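Long-range contacts in HTLV-2 integrase catalytic core domain (Human T-cell leukemia virus 2, PDB 6QBW), which forms the catalytic core domain of a retroviral integrase, which probably inserts the DNA copy of the viral genome into host DNA: residues Leu26-Asp31 with Arg107-Ile112; Leu61-His66 with Tyr87-Ser92; Trp137-Leu142 with Lys150-Ile155. All coordinates share one frame; numbering follows the deposited sequence.

Contact 1 (Leu26-Asp31 with Arg107-Ile112); sequences LHVWVD and RTNGII
Val28 and Asn109 meet where strand 22-31 packs against helix 104-122, a small example of how alternate residues of a strand face a helix. The apolar part comes from two strand side chains. Leu26 CD1 lies 4.4 Å from Ile112 CG2, and Val28 CG1, held trans to its own N (chi1 179°), reaches over to the methyl CG2 of Thr108 at 4.2 Å.

Two further van der Waals contacts set a methyl against an oxygen. Val30 crosses Thr108 at a slant, its CG2 4.0 Å from Thr108 OG1, and Asn109 OD1 rests 3.4 Å from Val28 CG2. The hydrogen bonds of these polar side chains go outside the pair: the ND2 of the same asparagine donates to Asp13 OD2 on strand 9-19, and Thr108 OG1 is bonded to Leu104 O, one helical turn back. The Asn109 side chain is about 7 Å from a bound calcium ion.

The axes of segments 26-31 and 107-112 come within 9.6 Å, with their directions 118° apart, helix against sheet as in the RNase H-like fold of integrase cores. His27 and Trp29 turn to the opposite face of the sheet and pack on helix 47-61, and strands 9-19 and 37-42 flank the strand within that sheet.

Contact 2 (Leu61-His66 with Tyr87-Ser92); sequences LGKPLH and YHIKHS
Lys63 NZ is gripped by two backbone carbonyls. Within the chain it donates to Tyr87 O at 2.6 Å, approaching from above the carbonyl plane, 37° out of it, and it also bonds to Leu142 O of a neighbouring subunit. The side chain gets there by being stretched: CG sits trans to the backbone N (chi1 176°) and every later torsion is extended, which carries the ammonium from the turn after helix 47-61 across to the carbonyl of Tyr87, just past helix 78-86.

Beyond this bond the two segments run roughly side by side and close into a parallel pairing. Lys90 N donates to Leu65 O at 3.0 Å with the carbonyl pointing almost straight at it, although the bond is bent at its hydrogen, the N-H...O angle being 140°. His66 and Lys90 form the bridge, and His66 CA approaches Lys90 O at 3.4 Å in a CA-H...O contact. Their side chains emerge on the same face and lie alongside, so that Lys90 CD comes within 3.3 Å of His66 CE1, a tight fit of aliphatic chain against imidazole. On the buried side Ile89 CG2 touches Pro64 CG at 4.3 Å and rests near Pro64 O at 3.8 Å; Ile89 also packs on Phe54 and Pro64 on Ile58, both of helix 47-61.

The pairing joins the N-terminal ends of the two parallel strands of a beta-alpha-beta unit, 66-68 and 90-92, with helix 78-86 between them in sequence. The two bonds found for the lysine amine go to neutral carbonyls, so its charge is probably met by dipoles here, and one amine joins the fold of its own subunit to the C-terminal part of helix 128-142 of the neighbouring subunit.

Contact 3 (Trp137-Leu142 with Lys150-Ile155); sequences WTLNQL and KTRWQI
Arg152 lies against Leu139 and Asn140, in the last turns of helix 128-142, from the first turn of helix 152-156, whose start carries a capping box. Thr151 is the N-cap: its OG1 accepts from Gln154 N, and Gln154 OE1 in return takes Thr151 N and Thr151 OG1 from opposite faces of its amide plane. Followed outward, the arginine begins with CB beside Asn140 O at 3.7 Å. With CG trans to the carbonyl carbon (chi1 -72°) and the chain extended as far as NE, it then runs past Leu139, where CD lies 3.5 Å from Leu139 O. NE makes a weak hydrogen bond to Gly35 O. At CZ the guanidinium lies flat against a methyl group, Leu139 CD1 sitting 3.7 Å above its plane and over its centre. NH1 ends in a weak bond to a water at the edge of the group; the same water accepts from Arg152 N at 2.7 Å and lies 2.6 Å from Leu139 O.

The contact folds helix 152-156 back on helix 128-142, where Leu142 O receives Lys63 NZ of a neighbouring subunit. Trp153 N donates to Asn140 O at 2.9 Å, with 156° at the hydrogen. Its indole, which also packs on Leu60 and Leu61 of helix 47-61, turns over Asn140 and Gln141. Asn140 CB comes to 3.6 Å from Trp153 CE3; the Asn140 amide lies across the indole, the planes 36° apart, and its ND2 donates to Val37 O. Gln141 CG makes a CH-pi contact 4.2 Å from the centroid of the five-membered ring of Trp153.

Overall arrangement
Contact 1 is wholly buried, about 5 Å from the chain centre, and is held by van der Waals packing, with no hydrogen bond between its segments; contacts 2 and 3 both sit about 14 Å out and rely on backbone hydrogen bonds as well as packing. Contacts 1 and 2 reach the same sheet, at an inner strand and at an outer one. Contact 3, although as far from the centre as contact 2, is mostly buried and joins two helices; contact 2 lies more at the surface. Leu139 packs on Ile111 and Ile112, tying contact 3 to contact 1, and Leu61 packs on Trp153, tying contact 2 to contact 3. Between copies, Lys63 NZ of one subunit bonds to Leu142 O of another.

Contact 1 (Leu26-Asp31 with Arg107-Ile112)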
loop_
_atom_site.group_PDB
_atom_site.type_symbol
_atom_site.label_atom_id
_atom_site.label_comp_id
_atom_site.label_asym_id
_atom_site.label_seq_id
_atom_site.Cartn_x
_atom_site.Cartn_y
_atom_site.Cartn_z
ATOM N N LEU A 26 -6.794 -2.561 -19.655
ATOM C CA LEU A 26 -6.714 -1.600 -18.569
ATOM C C LEU A 26 -8.094 -1.410 -17.974
ATOM O O LEU A 26 -8.960 -0.803 -18.591
ATOM C CB LEU A 26 -6.182 -0.251 -19.063
ATOM C CG LEU A 26 -4.730 -0.197 -19.537
ATOM C CD1 LEU A 26 -4.314 1.257 -19.686
ATOM C CD2 LEU A 26 -3.790 -0.929 -18.584
ATOM N N HIS A 27 -8.300 -1.957 -16.786
ATOM C CA HIS A 27 -9.496 -1.669 -16.012
ATOM C C HIS A 27 -9.248 -0.323 -15.342
ATOM O O HIS A 27 -8.217 -0.139 -14.689
ATOM C CB HIS A 27 -9.741 -2.767 -14.972
ATOM C CG HIS A 27 -10.170 -4.076 -15.559
ATOM N ND1 HIS A 27 -9.343 -4.847 -16.348
ATOM C CD2 HIS A 27 -11.338 -4.754 -15.464
ATOM C CE1 HIS A 27 -9.986 -5.941 -16.719
ATOM N NE2 HIS A 27 -11.198 -5.909 -16.195
ATOM N N VAL A 28 -10.168 0.623 -15.523
ATOM C CA VAL A 28 -9.984 1.982 -14.999
ATOM C C VAL A 28 -11.180 2.441 -14.170
ATOM O O VAL A 28 -12.312 2.405 -14.633
ATOM C CB VAL A 28 -9.732 3.001 -16.129
ATOM C CG1 VAL A 28 -9.572 4.408 -15.562
ATOM C CG2 VAL A 28 -8.497 2.598 -16.913
ATOM N N TRP A 29 -10.904 2.881 -12.945
ATOM C CA TRP A 29 -11.933 3.367 -12.047
ATOM C C TRP A 29 -11.568 4.762 -11.579
ATOM O O TRP A 29 -10.538 4.945 -10.932
ATOM C CB TRP A 29 -12.070 2.423 -10.853
ATOM C CG TRP A 29 -12.530 1.062 -11.254
ATOM C CD1 TRP A 29 -11.752 -0.041 -11.466
ATOM C CD2 TRP A 29 -13.877 0.660 -11.519
ATOM N NE1 TRP A 29 -12.534 -1.110 -11.836
ATOM C CE2 TRP A 29 -13.844 -0.706 -11.875
ATOM C CE3 TRP A 29 -15.109 1.321 -11.485
ATOM C CZ2 TRP A 29 -14.997 -1.422 -12.197
ATOM C CZ3 TRP A 29 -16.255 0.611 -11.808
ATOM C CH2 TRP A 29 -16.191 -0.748 -12.160
ATOM N N VAL A 30 -12.409 5.740 -11.916
ATOM C CA VAL A 30 -12.192 7.127 -11.509
ATOM C C VAL A 30 -13.393 7.640 -10.724
ATOM O O VAL A 30 -14.543 7.370 -11.074
ATOM C CB VAL A 30 -11.909 8.065 -12.718
ATOM C CG1 VAL A 30 -13.101 8.145 -13.666
ATOM C CG2 VAL A 30 -11.523 9.468 -12.248
ATOM N N ASP A 31 -13.112 8.387 -9.663
ATOM C CA ASP A 31 -14.146 9.033 -8.870
ATOM C C ASP A 31 -14.560 10.337 -9.545
ATOM O O ASP A 31 -13.703 11.131 -9.930
ATOM C CB ASP A 31 -13.621 9.309 -7.468
ATOM C CG ASP A 31 -14.652 9.958 -6.579
ATOM O OD1 ASP A 31 -14.787 11.200 -6.637
ATOM O OD2 ASP A 31 -15.319 9.225 -5.816
ATOM N N ARG A 107 -11.429 10.766 -20.910
ATOM C CA ARG A 107 -10.268 11.642 -20.726
ATOM C C ARG A 107 -9.220 11.011 -19.823
ATOM O O ARG A 107 -8.024 11.158 -20.062
ATOM C CB ARG A 107 -10.675 13.004 -20.154
ATOM C CG ARG A 107 -11.220 13.965 -21.195
ATOM C CD ARG A 107 -11.420 15.362 -20.629
ATOM N NE ARG A 107 -12.129 15.350 -19.347
ATOM C CZ ARG A 107 -13.437 15.138 -19.192
ATOM N NH1 ARG A 107 -14.232 14.905 -20.240
ATOM N NH2 ARG A 107 -13.961 15.154 -17.968
ATOM N N THR A 108 -9.677 10.310 -18.791
ATOM C CA THR A 108 -8.779 9.684 -17.825
ATOM C C THR A 108 -7.933 8.599 -18.487
ATOM O O THR A 108 -6.736 8.503 -18.222
ATOM C CB THR A 108 -9.559 9.103 -16.630
ATOM O OG1 THR A 108 -10.308 10.150 -15.994
ATOM C CG2 THR A 108 -8.614 8.477 -15.613
ATOM N N ASN A 109 -8.553 7.803 -19.356
ATOM C CA ASN A 109 -7.829 6.802 -20.140
ATOM C C ASN A 109 -6.703 7.427 -20.974
ATOM O O ASN A 109 -5.599 6.888 -21.036
ATOM C CB ASN A 109 -8.784 6.053 -21.075
ATOM C CG ASN A 109 -9.699 5.097 -20.342
ATOM O OD1 ASN A 109 -9.624 4.952 -19.123
ATOM N ND2 ASN A 109 -10.574 4.435 -21.088
ATOM N N GLY A 110 -6.996 8.556 -21.613
ATOM C CA GLY A 110 -6.025 9.260 -22.434
ATOM C C GLY A 110 -4.866 9.805 -21.627
ATOM O O GLY A 110 -3.717 9.726 -22.057
ATOM N N ILE A 111 -5.163 10.359 -20.454
ATOM C CA ILE A 111 -4.122 10.878 -19.563
ATOM C C ILE A 111 -3.228 9.725 -19.116
ATOM O O ILE A 111 -1.997 9.806 -19.217
ATOM C CB ILE A 111 -4.716 11.585 -18.325
ATOM C CG1 ILE A 111 -5.495 12.836 -18.735
ATOM C CG2 ILE A 111 -3.624 11.982 -17.339
ATOM C CD1 ILE A 111 -6.462 13.334 -17.679
ATOM N N ILE A 112 -3.859 8.655 -18.635
ATOM C CA ILE A 112 -3.140 7.474 -18.164
ATOM C C ILE A 112 -2.193 6.962 -19.248
ATOM O O ILE A 112 -1.013 6.754 -18.986
ATOM C CB ILE A 112 -4.110 6.338 -17.737
ATOM C CG1 ILE A 112 -4.877 6.711 -16.461
ATOM C CG2 ILE A 112 -3.362 5.018 -17.522
ATOM C CD1 ILE A 112 -4.019 6.799 -15.213
#

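Contact 2 (Leu61-His66 with Tyr87-Ser92)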
loop_
_atom_site.group_PDB
_atom_site.type_symbol
_atom_site.label_atom_id
_atom_site.label_comp_id
_atom_site.label_asym_id
_atom_site.label_seq_id
_atom_site.Cartn_x
_atom_site.Cartn_y
_atom_site.Cartn_z
ATOM N N LEU A 61 -9.363 3.507 -2.909
ATOM C CA LEU A 61 -10.213 4.695 -2.902
ATOM C C LEU A 61 -11.275 4.694 -1.805
ATOM O O LEU A 61 -11.564 5.737 -1.223
ATOM C CB LEU A 61 -10.877 4.878 -4.276
ATOM C CG LEU A 61 -9.930 5.064 -5.475
ATOM C CD1 LEU A 61 -10.709 5.185 -6.780
ATOM C CD2 LEU A 61 -9.024 6.270 -5.285
ATOM N N GLY A 62 -11.849 3.530 -1.519
ATOM C CA GLY A 62 -12.979 3.420 -0.597
ATOM C C GLY A 62 -14.139 2.796 -1.333
ATOM O O GLY A 62 -14.079 2.629 -2.544
ATOM N N LYS A 63 -15.194 2.437 -0.613
ATOM C CA LYS A 63 -16.352 1.796 -1.231
ATOM C C LYS A 63 -17.254 2.860 -1.848
ATOM O O LYS A 63 -17.633 3.803 -1.163
ATOM C CB LYS A 63 -17.126 0.987 -0.192
ATOM C CG LYS A 63 -18.397 0.351 -0.719
ATOM C CD LYS A 63 -19.062 -0.491 0.351
ATOM C CE LYS A 63 -20.528 -0.723 0.024
ATOM N NZ LYS A 63 -21.084 -1.890 0.769
ATOM N N PRO A 64 -17.595 2.716 -3.143
ATOM C CA PRO A 64 -18.514 3.658 -3.779
ATOM C C PRO A 64 -19.984 3.274 -3.606
ATOM O O PRO A 64 -20.302 2.104 -3.429
ATOM C CB PRO A 64 -18.127 3.563 -5.253
ATOM C CG PRO A 64 -17.703 2.143 -5.420
ATOM C CD PRO A 64 -17.056 1.746 -4.117
ATOM N N LEU A 65 -20.864 4.264 -3.678
ATOM C CA LEU A 65 -22.302 4.026 -3.673
ATOM C C LEU A 65 -22.791 3.689 -5.086
ATOM O O LEU A 65 -23.446 2.670 -5.288
ATOM C CB LEU A 65 -23.044 5.246 -3.116
ATOM C CG LEU A 65 -24.575 5.172 -3.107
ATOM C CD1 LEU A 65 -25.072 3.935 -2.366
ATOM C CD2 LEU A 65 -25.172 6.443 -2.509
ATOM N N HIS A 66 -22.470 4.552 -6.051
ATOM C CA HIS A 66 -22.852 4.355 -7.457
ATOM C C HIS A 66 -21.626 4.112 -8.339
ATOM O O HIS A 66 -20.556 4.676 -8.099
ATOM C CB HIS A 66 -23.584 5.584 -8.004
ATOM C CG HIS A 66 -24.905 5.852 -7.357
ATOM N ND1 HIS A 66 -26.059 5.191 -7.718
ATOM C CD2 HIS A 66 -25.264 6.735 -6.392
ATOM C CE1 HIS A 66 -27.067 5.643 -6.992
ATOM N NE2 HIS A 66 -26.612 6.577 -6.178
ATOM N N TYR A 87 -22.919 -6.410 -2.319
ATOM C CA TYR A 87 -22.260 -5.432 -1.449
ATOM C C TYR A 87 -22.850 -4.029 -1.569
ATOM O O TYR A 87 -22.171 -3.046 -1.290
ATOM C CB TYR A 87 -20.741 -5.448 -1.704
ATOM C CG TYR A 87 -20.141 -6.791 -1.344
ATOM C CD1 TYR A 87 -19.904 -7.132 -0.018
ATOM C CD2 TYR A 87 -19.866 -7.739 -2.320
ATOM C CE1 TYR A 87 -19.390 -8.368 0.321
ATOM C CE2 TYR A 87 -19.352 -8.977 -1.987
ATOM C CZ TYR A 87 -19.115 -9.287 -0.665
ATOM O OH TYR A 87 -18.605 -10.520 -0.326
ATOM N N HIS A 88 -24.121 -3.947 -1.961
ATOM C CA HIS A 88 -24.877 -2.685 -1.958
ATOM C C HIS A 88 -24.205 -1.588 -2.784
ATOM O O HIS A 88 -24.030 -0.457 -2.317
ATOM C CB HIS A 88 -25.121 -2.210 -0.519
ATOM C CG HIS A 88 -25.669 -3.274 0.377
ATOM N ND1 HIS A 88 -26.976 -3.710 0.301
ATOM C CD2 HIS A 88 -25.084 -4.002 1.357
ATOM C CE1 HIS A 88 -27.172 -4.659 1.198
ATOM N NE2 HIS A 88 -26.042 -4.855 1.852
ATOM N N ILE A 89 -23.833 -1.945 -4.012
ATOM C CA ILE A 89 -23.267 -0.998 -4.970
ATOM C C ILE A 89 -24.205 -0.925 -6.180
ATOM O O ILE A 89 -24.331 -1.891 -6.932
ATOM C CB ILE A 89 -21.837 -1.403 -5.413
ATOM C CG1 ILE A 89 -20.959 -1.714 -4.194
ATOM C CG2 ILE A 89 -21.193 -0.293 -6.240
ATOM C CD1 ILE A 89 -19.517 -2.045 -4.520
ATOM N N LYS A 90 -24.871 0.218 -6.348
ATOM C CA LYS A 90 -25.775 0.433 -7.477
ATOM C C LYS A 90 -24.953 0.631 -8.741
ATOM O O LYS A 90 -24.010 1.416 -8.752
ATOM C CB LYS A 90 -26.664 1.654 -7.236
ATOM C CG LYS A 90 -27.593 1.514 -6.043
ATOM C CD LYS A 90 -28.175 2.854 -5.625
ATOM C CE LYS A 90 -29.152 2.704 -4.469
ATOM N NZ LYS A 90 -29.763 4.010 -4.088
ATOM N N HIS A 91 -25.317 -0.085 -9.801
ATOM C CA HIS A 91 -24.535 -0.103 -11.026
ATOM C C HIS A 91 -25.411 0.170 -12.234
ATOM O O HIS A 91 -26.302 -0.619 -12.545
ATOM C CB HIS A 91 -23.838 -1.458 -11.180
ATOM C CG HIS A 91 -23.141 -1.639 -12.494
ATOM N ND1 HIS A 91 -23.278 -2.778 -13.256
ATOM C CD2 HIS A 91 -22.308 -0.823 -13.184
ATOM C CE1 HIS A 91 -22.557 -2.660 -14.355
ATOM N NE2 HIS A 91 -21.959 -1.483 -14.338
ATOM N N SER A 92 -25.145 1.291 -12.901
ATOM C CA SER A 92 -25.809 1.645 -14.150
ATOM C C SER A 92 -24.823 1.544 -15.299
ATOM O O SER A 92 -23.630 1.776 -15.119
ATOM C CB SER A 92 -26.348 3.071 -14.086
ATOM O OG SER A 92 -27.023 3.299 -12.867
#

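Contact 3 (Trp137-Leu142 with Lys150-Ile155)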
loop_
_atom_site.group_PDB
_atom_site.type_symbol
_atom_site.label_atom_id
_atom_site.label_comp_id
_atom_site.label_asym_id
_atom_site.label_seq_id
_atom_site.Cartn_x
_atom_site.Cartn_y
_atom_site.Cartn_z
ATOM N N TRP A 137 0.751 7.203 -9.617
ATOM C CA TRP A 137 1.299 8.090 -8.596
ATOM C C TRP A 137 1.448 9.522 -9.103
ATOM O O TRP A 137 1.266 10.468 -8.339
ATOM C CB TRP A 137 2.661 7.587 -8.103
ATOM C CG TRP A 137 2.642 6.231 -7.449
ATOM C CD1 TRP A 137 1.587 5.628 -6.830
ATOM C CD2 TRP A 137 3.748 5.327 -7.329
ATOM N NE1 TRP A 137 1.961 4.400 -6.347
ATOM C CE2 TRP A 137 3.284 4.191 -6.636
ATOM C CE3 TRP A 137 5.090 5.371 -7.739
ATOM C CZ2 TRP A 137 4.111 3.098 -6.344
ATOM C CZ3 TRP A 137 5.916 4.288 -7.448
ATOM C CH2 TRP A 137 5.422 3.166 -6.754
ATOM N N THR A 138 1.792 9.679 -10.382
ATOM C CA THR A 138 1.923 11.009 -10.977
ATOM C C THR A 138 0.552 11.679 -11.085
ATOM O O THR A 138 0.401 12.866 -10.800
ATOM C CB THR A 138 2.572 10.960 -12.376
ATOM O OG1 THR A 138 3.865 10.353 -12.293
ATOM C CG2 THR A 138 2.725 12.361 -12.950
ATOM N N LEU A 139 -0.445 10.901 -11.492
ATOM C CA LEU A 139 -1.773 11.430 -11.719
ATOM C C LEU A 139 -2.457 11.778 -10.404
ATOM O O LEU A 139 -2.933 12.897 -10.225
ATOM C CB LEU A 139 -2.615 10.423 -12.503
ATOM C CG LEU A 139 -3.985 10.897 -12.984
ATOM C CD1 LEU A 139 -3.854 12.236 -13.687
ATOM C CD2 LEU A 139 -4.606 9.859 -13.902
ATOM N N ASN A 140 -2.492 10.826 -9.479
ATOM C CA ASN A 140 -3.229 11.019 -8.232
ATOM C C ASN A 140 -2.580 12.015 -7.274
ATOM O O ASN A 140 -3.276 12.845 -6.682
ATOM C CB ASN A 140 -3.443 9.680 -7.519
ATOM C CG ASN A 140 -4.481 8.813 -8.201
ATOM O OD1 ASN A 140 -5.499 9.311 -8.679
ATOM N ND2 ASN A 140 -4.237 7.505 -8.236
ATOM N N GLN A 141 -1.257 11.938 -7.130
ATOM C CA GLN A 141 -0.559 12.617 -6.031
ATOM C C GLN A 141 0.462 13.674 -6.457
ATOM O O GLN A 141 0.942 14.441 -5.620
ATOM C CB GLN A 141 0.102 11.571 -5.137
ATOM C CG GLN A 141 -0.785 10.348 -4.984
ATOM C CD GLN A 141 -0.370 9.418 -3.875
ATOM O OE1 GLN A 141 -0.096 9.852 -2.750
ATOM N NE2 GLN A 141 -0.345 8.114 -4.176
ATOM N N LEU A 142 0.779 13.740 -7.743
ATOM C CA LEU A 142 1.747 14.714 -8.214
ATOM C C LEU A 142 1.090 15.857 -8.981
ATOM O O LEU A 142 1.456 17.020 -8.788
ATOM C CB LEU A 142 2.800 14.023 -9.069
ATOM C CG LEU A 142 4.142 14.730 -9.173
ATOM C CD1 LEU A 142 4.741 15.029 -7.806
ATOM C CD2 LEU A 142 5.078 13.863 -9.994
ATOM N N LYS A 150 -4.954 21.615 -4.879
ATOM C CA LYS A 150 -4.987 20.266 -4.345
ATOM C C LYS A 150 -4.781 19.230 -5.449
ATOM O O LYS A 150 -5.143 19.450 -6.596
ATOM C CB LYS A 150 -6.330 20.015 -3.652
ATOM C CG LYS A 150 -6.619 20.924 -2.461
ATOM C CD LYS A 150 -5.778 20.535 -1.252
ATOM C CE LYS A 150 -6.310 21.132 0.042
ATOM N NZ LYS A 150 -6.018 22.585 0.144
ATOM N N THR A 151 -4.189 18.099 -5.085
ATOM C CA THR A 151 -4.084 16.955 -5.976
ATOM C C THR A 151 -5.364 16.135 -5.876
ATOM O O THR A 151 -6.166 16.346 -4.971
ATOM C CB THR A 151 -2.904 16.057 -5.580
ATOM O OG1 THR A 151 -3.112 15.550 -4.254
ATOM C CG2 THR A 151 -1.588 16.825 -5.631
ATOM N N ARG A 152 -5.556 15.192 -6.789
ATOM C CA ARG A 152 -6.721 14.309 -6.725
ATOM C C ARG A 152 -6.771 13.529 -5.413
ATOM O O ARG A 152 -7.840 13.352 -4.820
ATOM C CB ARG A 152 -6.698 13.309 -7.870
ATOM C CG ARG A 152 -6.993 13.894 -9.234
ATOM C CD ARG A 152 -6.463 12.970 -10.320
ATOM N NE ARG A 152 -7.001 13.301 -11.638
ATOM C CZ ARG A 152 -6.624 14.344 -12.368
ATOM N NH1 ARG A 152 -5.693 15.190 -11.920
ATOM N NH2 ARG A 152 -7.187 14.546 -13.557
ATOM N N TRP A 153 -5.607 13.057 -4.975
ATOM C CA TRP A 153 -5.500 12.270 -3.746
ATOM C C TRP A 153 -5.916 13.089 -2.516
ATOM O O TRP A 153 -6.639 12.596 -1.649
ATOM C CB TRP A 153 -4.072 11.738 -3.582
ATOM C CG TRP A 153 -3.998 10.413 -2.923
ATOM C CD1 TRP A 153 -3.389 10.120 -1.745
ATOM C CD2 TRP A 153 -4.555 9.185 -3.405
ATOM N NE1 TRP A 153 -3.527 8.785 -1.461
ATOM C CE2 TRP A 153 -4.240 8.189 -2.465
ATOM C CE3 TRP A 153 -5.289 8.834 -4.544
ATOM C CZ2 TRP A 153 -4.637 6.864 -2.617
ATOM C CZ3 TRP A 153 -5.681 7.515 -4.701
ATOM C CH2 TRP A 153 -5.351 6.544 -3.740
ATOM N N GLN A 154 -5.464 14.338 -2.454
ATOM C CA GLN A 154 -5.844 15.233 -1.368
ATOM C C GLN A 154 -7.358 15.438 -1.307
ATOM O O GLN A 154 -7.961 15.323 -0.242
ATOM C CB GLN A 154 -5.136 16.583 -1.513
ATOM C CG GLN A 154 -3.663 16.540 -1.146
ATOM C CD GLN A 154 -2.920 17.805 -1.527
ATOM O OE1 GLN A 154 -2.786 18.129 -2.704
ATOM N NE2 GLN A 154 -2.420 18.519 -0.530
ATOM N N ILE A 155 -7.963 15.725 -2.456
ATOM C CA ILE A 155 -9.394 16.018 -2.535
ATOM C C ILE A 155 -10.234 14.807 -2.161
ATOM O O ILE A 155 -11.330 14.950 -1.622
ATOM C CB ILE A 155 -9.783 16.526 -3.944
ATOM C CG1 ILE A 155 -9.271 17.958 -4.140
ATOM C CG2 ILE A 155 -11.290 16.500 -4.157
ATOM C CD1 ILE A 155 -9.293 18.434 -5.578
HETATM O O HOH W 1 -3.908 14.967 -8.950
#